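Local atomic coordinates of esterase E25 (PDB entry 4Q05), a protein that probably hydrolyses carboxylic esters, as a dimeric esterase of the GTSAG motif subfamily in the bacterial hormone-sensitive lipase family. Residues L211-V216 against P235-S240; T294-G299 against S306-T311. One frame throughout, in Å; residues are numbered along the deposited sequence.

Contact 1 (L211-V216 against P235-S240)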
ATOM      1  N   LEU A 211       3.644  20.389  -4.160  1.00 30.76           N
ATOM      2  CA  LEU A 211       4.559  21.500  -3.856  1.00 28.10           C
ATOM      3  C   LEU A 211       5.629  21.069  -2.868  1.00 26.66           C
ATOM      4  O   LEU A 211       6.786  21.474  -2.972  1.00 27.62           O
ATOM      5  CB  LEU A 211       3.811  22.694  -3.264  1.00 27.22           C
ATOM      6  CG  LEU A 211       2.736  23.339  -4.128  1.00 29.64           C
ATOM      7  CD1 LEU A 211       1.954  24.339  -3.280  1.00 26.55           C
ATOM      8  CD2 LEU A 211       3.350  23.986  -5.379  1.00 29.34           C
ATOM      9  N   THR A 212       5.239  20.250  -1.899  1.00 24.74           N
ATOM     10  CA  THR A 212       6.192  19.777  -0.900  1.00 29.85           C
ATOM     11  C   THR A 212       7.324  18.997  -1.572  1.00 28.60           C
ATOM     12  O   THR A 212       8.504  19.253  -1.342  1.00 27.61           O
ATOM     13  CB  THR A 212       5.491  18.929   0.182  1.00 24.97           C
ATOM     14  OG1 THR A 212       4.704  19.797   1.002  1.00 25.65           O
ATOM     15  CG2 THR A 212       6.503  18.218   1.066  1.00 24.52           C
ATOM     16  N   MET A 213       6.958  18.051  -2.420  1.00 25.64           N
ATOM     17  CA  MET A 213       7.963  17.286  -3.145  1.00 26.68           C
ATOM     18  C   MET A 213       8.843  18.205  -4.004  1.00 28.34           C
ATOM     19  O   MET A 213      10.065  18.071  -4.023  1.00 25.36           O
ATOM     20  CB  MET A 213       7.290  16.213  -4.009  1.00 23.54           C
ATOM     21  CG  MET A 213       6.585  15.122  -3.185  1.00 22.59           C
ATOM     22  SD  MET A 213       5.764  13.946  -4.277  1.00 25.42           S
ATOM     23  CE  MET A 213       7.176  13.105  -5.013  1.00 20.72           C
ATOM     24  N   GLY A 214       8.215  19.134  -4.721  1.00 27.93           N
ATOM     25  CA  GLY A 214       8.964  20.054  -5.561  1.00 28.04           C
ATOM     26  C   GLY A 214       9.901  20.933  -4.757  1.00 28.50           C
ATOM     27  O   GLY A 214      11.042  21.170  -5.147  1.00 30.16           O
ATOM     28  N   LEU A 215       9.423  21.420  -3.619  1.00 25.54           N
ATOM     29  CA  LEU A 215      10.265  22.224  -2.738  1.00 27.02           C
ATOM     30  C   LEU A 215      11.480  21.446  -2.248  1.00 30.94           C
ATOM     31  O   LEU A 215      12.609  21.941  -2.275  1.00 29.24           O
ATOM     32  CB  LEU A 215       9.479  22.700  -1.523  1.00 29.70           C
ATOM     33  CG  LEU A 215      10.387  23.381  -0.495  1.00 33.66           C
ATOM     34  CD1 LEU A 215      11.008  24.637  -1.100  1.00 36.75           C
ATOM     35  CD2 LEU A 215       9.614  23.720   0.764  1.00 35.65           C
ATOM     36  N   VAL A 216      11.254  20.225  -1.774  1.00 27.38           N
ATOM     37  CA  VAL A 216      12.361  19.453  -1.234  1.00 28.68           C
ATOM     38  C   VAL A 216      13.417  19.205  -2.314  1.00 28.07           C
ATOM     39  O   VAL A 216      14.603  19.246  -2.036  1.00 28.31           O
ATOM     40  CB  VAL A 216      11.889  18.124  -0.611  1.00 28.56           C
ATOM     41  CG1 VAL A 216      13.089  17.291  -0.168  1.00 28.45           C
ATOM     42  CG2 VAL A 216      10.977  18.408   0.571  1.00 23.63           C
ATOM     43  N   PRO A 235      -0.450  11.974  -2.385  1.00 24.15           N
ATOM     44  CA  PRO A 235       0.175  13.093  -3.093  1.00 22.15           C
ATOM     45  C   PRO A 235      -0.143  13.157  -4.577  1.00 24.75           C
ATOM     46  O   PRO A 235      -0.318  12.148  -5.193  1.00 22.84           O
ATOM     47  CB  PRO A 235       1.652  12.847  -2.890  1.00 22.48           C
ATOM     48  CG  PRO A 235       1.789  11.408  -2.829  1.00 20.02           C
ATOM     49  CD  PRO A 235       0.700  11.028  -1.963  1.00 21.49           C
ATOM     50  N   GLY A 236      -0.230  14.355  -5.114  1.00 23.76           N
ATOM     51  CA  GLY A 236      -0.418  14.537  -6.527  1.00 22.62           C
ATOM     52  C   GLY A 236       0.943  14.460  -7.165  1.00 27.04           C
ATOM     53  O   GLY A 236       1.428  15.425  -7.709  1.00 24.02           O
ATOM     54  N   ALA A 237       1.567  13.302  -7.023  1.00 20.97           N
ATOM     55  CA  ALA A 237       2.967  13.134  -7.404  1.00 23.78           C
ATOM     56  C   ALA A 237       3.162  12.996  -8.916  1.00 19.86           C
ATOM     57  O   ALA A 237       4.177  13.416  -9.464  1.00 24.61           O
ATOM     58  CB  ALA A 237       3.569  11.930  -6.672  1.00 22.37           C
ATOM     59  N   ASP A 238       2.189  12.393  -9.585  1.00 24.45           N
ATOM     60  CA  ASP A 238       2.193  12.314 -11.053  1.00 26.70           C
ATOM     61  C   ASP A 238       0.834  12.739 -11.563  1.00 22.06           C
ATOM     62  O   ASP A 238      -0.146  12.009 -11.403  1.00 27.20           O
ATOM     63  CB  ASP A 238       2.497  10.884 -11.516  1.00 25.61           C
ATOM     64  CG  ASP A 238       2.578  10.754 -13.030  1.00 29.21           C
ATOM     65  OD1 ASP A 238       2.231  11.722 -13.751  1.00 25.51           O
ATOM     66  OD2 ASP A 238       2.985   9.665 -13.500  1.00 24.97           O
ATOM     67  N   MET A 239       0.762  13.923 -12.168  1.00 24.47           N
ATOM     68  CA  MET A 239      -0.532  14.444 -12.610  1.00 21.02           C
ATOM     69  C   MET A 239      -0.813  14.236 -14.095  1.00 26.83           C
ATOM     70  O   MET A 239      -1.819  14.715 -14.598  1.00 23.26           O
ATOM     71  CB  MET A 239      -0.701  15.915 -12.235  1.00 24.43           C
ATOM     72  CG  MET A 239      -0.542  16.196 -10.729  1.00 27.59           C
ATOM     73  SD  MET A 239      -1.489  15.060  -9.670  1.00 29.03           S
ATOM     74  CE  MET A 239      -3.157  15.263 -10.310  1.00 23.05           C
ATOM     75  N   SER A 240       0.077  13.542 -14.802  1.00 23.60           N
ATOM     76  CA  SER A 240      -0.303  12.991 -16.094  1.00 26.28           C
ATOM     77  C   SER A 240      -1.252  11.866 -15.753  1.00 28.36           C
ATOM     78  O   SER A 240      -1.321  11.450 -14.598  1.00 27.39           O
ATOM     79  CB  SER A 240       0.909  12.453 -16.865  1.00 25.89           C
ATOM     80  OG  SER A 240       1.481  11.336 -16.211  1.00 26.71           O
TER
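Next to Ala-237, which meets Met-213, Asp-238 has its OD1 gripped twice by Ser-240. The hydroxyl OG of Ser-240 donates to OD1 of Asp-238 at 2.6 Å, on the syn side of the carboxylate. The backbone N of Ser-240 reaches the same OD1 at 3.0 Å from the anti side, 28° out of the plane, and closes an Asx turn. Ser-240 OG also pairs with Thr-242 OG1. The other oxygen of Asp-238, OD2, makes a salt bridge with Arg-310, so both carboxylate oxygens are held.

Across the contact the interaction is apolar and small. Met-213 SD packs on the methyl CB of Ala-237 at 3.8 Å. Met-213 CE lies 4.1 Å from Ala-237 CB. The Met-213 chain runs straight out from the helix to SD, then bends at chi3 (70°), which leaves both sulfur and methyl alongside Ala-237. Pro-235 CB approaches the same sulfur more loosely, at 4.5 Å from Met-213 SD. All three residues are buried.

Between Pro-235 and Ala-237 the chain makes an inverse gamma turn centred on Gly-236. Met-239 curls back, placing its SD 3.4 Å from Gly-236 CA. Gly-236 O accepts from Asn-210 ND2, and a backbone bond joins Gly-236 to Ser-206, so the turn is tied to the putative nucleophile elbow.

The contact thus joins helix 206-221, which follows that elbow, to the loop leaving strand 229-235, the next parallel strand of the alpha/beta hydrolase fold. Leu-211 and Leu-215 pack on helix 179-194, while Met-213 and Ala-237 both touch Thr-311 of helix 305-317.

Contact 2 (T294-G299 against S306-T311)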
ATOM      1  N   THR A 294      10.004   9.955   5.037  1.00 24.21           N
ATOM      2  CA  THR A 294       8.706  10.329   4.500  1.00 26.52           C
ATOM      3  C   THR A 294       7.607   9.344   4.927  1.00 25.79           C
ATOM      4  O   THR A 294       7.805   8.128   4.945  1.00 23.81           O
ATOM      5  CB  THR A 294       8.786  10.423   2.968  1.00 24.40           C
ATOM      6  OG1 THR A 294       9.728  11.442   2.619  1.00 23.77           O
ATOM      7  CG2 THR A 294       7.424  10.755   2.335  1.00 21.37           C
ATOM      8  N   PHE A 295       6.453   9.902   5.269  1.00 24.07           N
ATOM      9  CA  PHE A 295       5.298   9.153   5.734  1.00 24.89           C
ATOM     10  C   PHE A 295       4.241   9.341   4.658  1.00 22.80           C
ATOM     11  O   PHE A 295       3.912  10.484   4.303  1.00 23.11           O
ATOM     12  CB  PHE A 295       4.848   9.753   7.071  1.00 22.10           C
ATOM     13  CG  PHE A 295       3.668   9.060   7.728  1.00 27.79           C
ATOM     14  CD1 PHE A 295       2.382   9.211   7.233  1.00 24.35           C
ATOM     15  CD2 PHE A 295       3.847   8.328   8.894  1.00 26.68           C
ATOM     16  CE1 PHE A 295       1.306   8.605   7.865  1.00 26.76           C
ATOM     17  CE2 PHE A 295       2.773   7.734   9.538  1.00 25.98           C
ATOM     18  CZ  PHE A 295       1.504   7.870   9.020  1.00 25.22           C
ATOM     19  N   LEU A 296       3.716   8.242   4.118  1.00 20.97           N
ATOM     20  CA  LEU A 296       2.728   8.337   3.042  1.00 21.91           C
ATOM     21  C   LEU A 296       1.466   7.567   3.387  1.00 22.87           C
ATOM     22  O   LEU A 296       1.525   6.521   4.008  1.00 22.65           O
ATOM     23  CB  LEU A 296       3.277   7.790   1.717  1.00 18.59           C
ATOM     24  CG  LEU A 296       4.587   8.394   1.202  1.00 21.38           C
ATOM     25  CD1 LEU A 296       5.758   7.506   1.624  1.00 21.37           C
ATOM     26  CD2 LEU A 296       4.530   8.534  -0.324  1.00 20.43           C
ATOM     27  N   ILE A 297       0.328   8.088   2.966  1.00 22.95           N
ATOM     28  CA  ILE A 297      -0.942   7.454   3.275  1.00 22.59           C
ATOM     29  C   ILE A 297      -1.889   7.556   2.091  1.00 21.08           C
ATOM     30  O   ILE A 297      -1.917   8.565   1.372  1.00 21.99           O
ATOM     31  CB  ILE A 297      -1.566   8.046   4.564  1.00 27.22           C
ATOM     32  CG1 ILE A 297      -2.930   7.408   4.843  1.00 25.82           C
ATOM     33  CG2 ILE A 297      -1.729   9.537   4.448  1.00 26.69           C
ATOM     34  CD1 ILE A 297      -3.520   7.861   6.148  1.00 28.88           C
ATOM     35  N   THR A 298      -2.643   6.488   1.871  1.00 20.15           N
ATOM     36  CA  THR A 298      -3.609   6.437   0.791  1.00 22.37           C
ATOM     37  C   THR A 298      -4.593   5.307   1.151  1.00 20.41           C
ATOM     38  O   THR A 298      -4.654   4.893   2.302  1.00 21.63           O
ATOM     39  CB  THR A 298      -2.906   6.213  -0.575  1.00 22.29           C
ATOM     40  OG1 THR A 298      -3.870   6.143  -1.634  1.00 22.05           O
ATOM     41  CG2 THR A 298      -2.078   4.928  -0.554  1.00 20.94           C
ATOM     42  N   GLY A 299      -5.372   4.822   0.192  1.00 20.86           N
ATOM     43  CA  GLY A 299      -6.313   3.760   0.498  1.00 18.03           C
ATOM     44  C   GLY A 299      -6.739   3.048  -0.759  1.00 24.58           C
ATOM     45  O   GLY A 299      -6.399   3.480  -1.856  1.00 22.34           O
ATOM     46  N   SER A 306      -2.006   4.945  -6.909  1.00 23.23           N
ATOM     47  CA  SER A 306      -0.811   4.683  -7.711  1.00 22.67           C
ATOM     48  C   SER A 306       0.232   5.780  -7.505  1.00 21.81           C
ATOM     49  O   SER A 306       1.424   5.497  -7.322  1.00 24.01           O
ATOM     50  CB  SER A 306      -1.167   4.562  -9.210  1.00 21.46           C
ATOM     51  OG  SER A 306      -1.845   3.350  -9.480  1.00 23.79           O
ATOM     52  N   ALA A 307      -0.203   7.035  -7.539  1.00 20.90           N
ATOM     53  CA  ALA A 307       0.735   8.145  -7.340  1.00 21.42           C
ATOM     54  C   ALA A 307       1.454   7.959  -6.012  1.00 25.50           C
ATOM     55  O   ALA A 307       2.655   8.241  -5.880  1.00 23.95           O
ATOM     56  CB  ALA A 307      -0.002   9.503  -7.360  1.00 24.30           C
ATOM     57  N   THR A 308       0.712   7.469  -5.025  1.00 22.33           N
ATOM     58  CA  THR A 308       1.247   7.345  -3.682  1.00 22.86           C
ATOM     59  C   THR A 308       2.267   6.214  -3.576  1.00 22.75           C
ATOM     60  O   THR A 308       3.388   6.406  -3.087  1.00 21.17           O
ATOM     61  CB  THR A 308       0.120   7.113  -2.655  1.00 24.05           C
ATOM     62  OG1 THR A 308      -0.839   8.177  -2.775  1.00 23.67           O
ATOM     63  CG2 THR A 308       0.704   7.079  -1.221  1.00 18.29           C
ATOM     64  N   VAL A 309       1.874   5.037  -4.029  1.00 19.89           N
ATOM     65  CA  VAL A 309       2.717   3.865  -3.847  1.00 23.26           C
ATOM     66  C   VAL A 309       3.909   3.926  -4.798  1.00 20.81           C
ATOM     67  O   VAL A 309       4.983   3.421  -4.483  1.00 23.04           O
ATOM     68  CB  VAL A 309       1.938   2.538  -4.004  1.00 21.29           C
ATOM     69  CG1 VAL A 309       0.763   2.499  -3.020  1.00 22.42           C
ATOM     70  CG2 VAL A 309       1.462   2.325  -5.433  1.00 20.98           C
ATOM     71  N   ARG A 310       3.715   4.563  -5.948  1.00 22.81           N
ATOM     72  CA  ARG A 310       4.821   4.797  -6.876  1.00 22.05           C
ATOM     73  C   ARG A 310       5.822   5.708  -6.209  1.00 22.17           C
ATOM     74  O   ARG A 310       7.022   5.514  -6.335  1.00 22.75           O
ATOM     75  CB  ARG A 310       4.340   5.405  -8.191  1.00 21.79           C
ATOM     76  CG  ARG A 310       3.631   4.408  -9.107  1.00 21.25           C
ATOM     77  CD  ARG A 310       3.000   5.125 -10.282  1.00 21.74           C
ATOM     78  NE  ARG A 310       4.014   5.776 -11.104  1.00 26.24           N
ATOM     79  CZ  ARG A 310       3.777   6.770 -11.952  1.00 29.31           C
ATOM     80  NH1 ARG A 310       2.551   7.259 -12.089  1.00 26.63           N
ATOM     81  NH2 ARG A 310       4.772   7.295 -12.646  1.00 29.22           N
ATOM     82  N   THR A 311       5.336   6.697  -5.469  1.00 22.11           N
ATOM     83  CA  THR A 311       6.250   7.605  -4.787  1.00 21.06           C
ATOM     84  C   THR A 311       6.966   6.891  -3.638  1.00 20.89           C
ATOM     85  O   THR A 311       8.169   7.046  -3.458  1.00 25.53           O
ATOM     86  CB  THR A 311       5.536   8.862  -4.258  1.00 24.04           C
ATOM     87  OG1 THR A 311       4.992   9.612  -5.359  1.00 21.54           O
ATOM     88  CG2 THR A 311       6.515   9.726  -3.487  1.00 17.34           C
TER
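Strand 294-299 and helix 306-311 run roughly antiparallel, at 147° between their directions, with axes 8.3 Å apart. Two residues of the strand, Leu-296 and Thr-298, face the helix.

The side chains of Thr-298 and Thr-308 lie alongside, pointing opposite ways. Their methyls touch, with Thr-298 CG2 3.6 Å from Thr-308 CG2. With chi1 at -55°, Thr-308 turns its methyl to the strand and its hydroxyl back toward Leu-304 O. Neither hydroxyl is spent on the other: Thr-298 OG1 bonds Asp-302 OD2, and Thr-308 OG1 bonds Leu-304 O. Thr-308 OG1 also rests 3.6 Å from Thr-298 CB, so it packs on the strand residue without a bond between the hydroxyls.

Leu-296 reaches further along the helix. Its CD2 lies 3.7 Å from Thr-308 O and 3.9 Å from Thr-311 CG2, and the Leu-296 side chain is roughly perpendicular to that of Thr-311. The hydroxyl of Thr-311 turns back to its own helix, where OG1 donates to Ala-307 O at 2.8 Å. That carbonyl also receives Thr-311 N.

Val-309 touches Val-326 of the second subunit, and its side chain is about 4 Å from a bound sodium ion. The contact is the strand-to-helix half of the beta-alpha-beta crossover from strand 294-299 through helix 305-317 to strand 322-327, a repeated element of the alpha/beta hydrolase fold.

Following the chain from the N terminus, helix 206-221 is the first of the elements involved. Contact 1 closes the loop that runs from helix 206-221 through strand 229-235, with 18 residues between its segments. Contact 2 opens only later and closes a much shorter one, with six residues between its segments. The two lie in series; neither nests in nor crosses the other. They meet in space, with centres 11 Å apart. Asp-238 OD2 forms a salt bridge with Arg-310 NH1 at 2.8 Å, and Pro-235 packs on Thr-308. Helix 305-317 therefore rests on both strand 294-299 and the loop after strand 229-235, which lies next to strand 294-299 in the parallel part of the sheet.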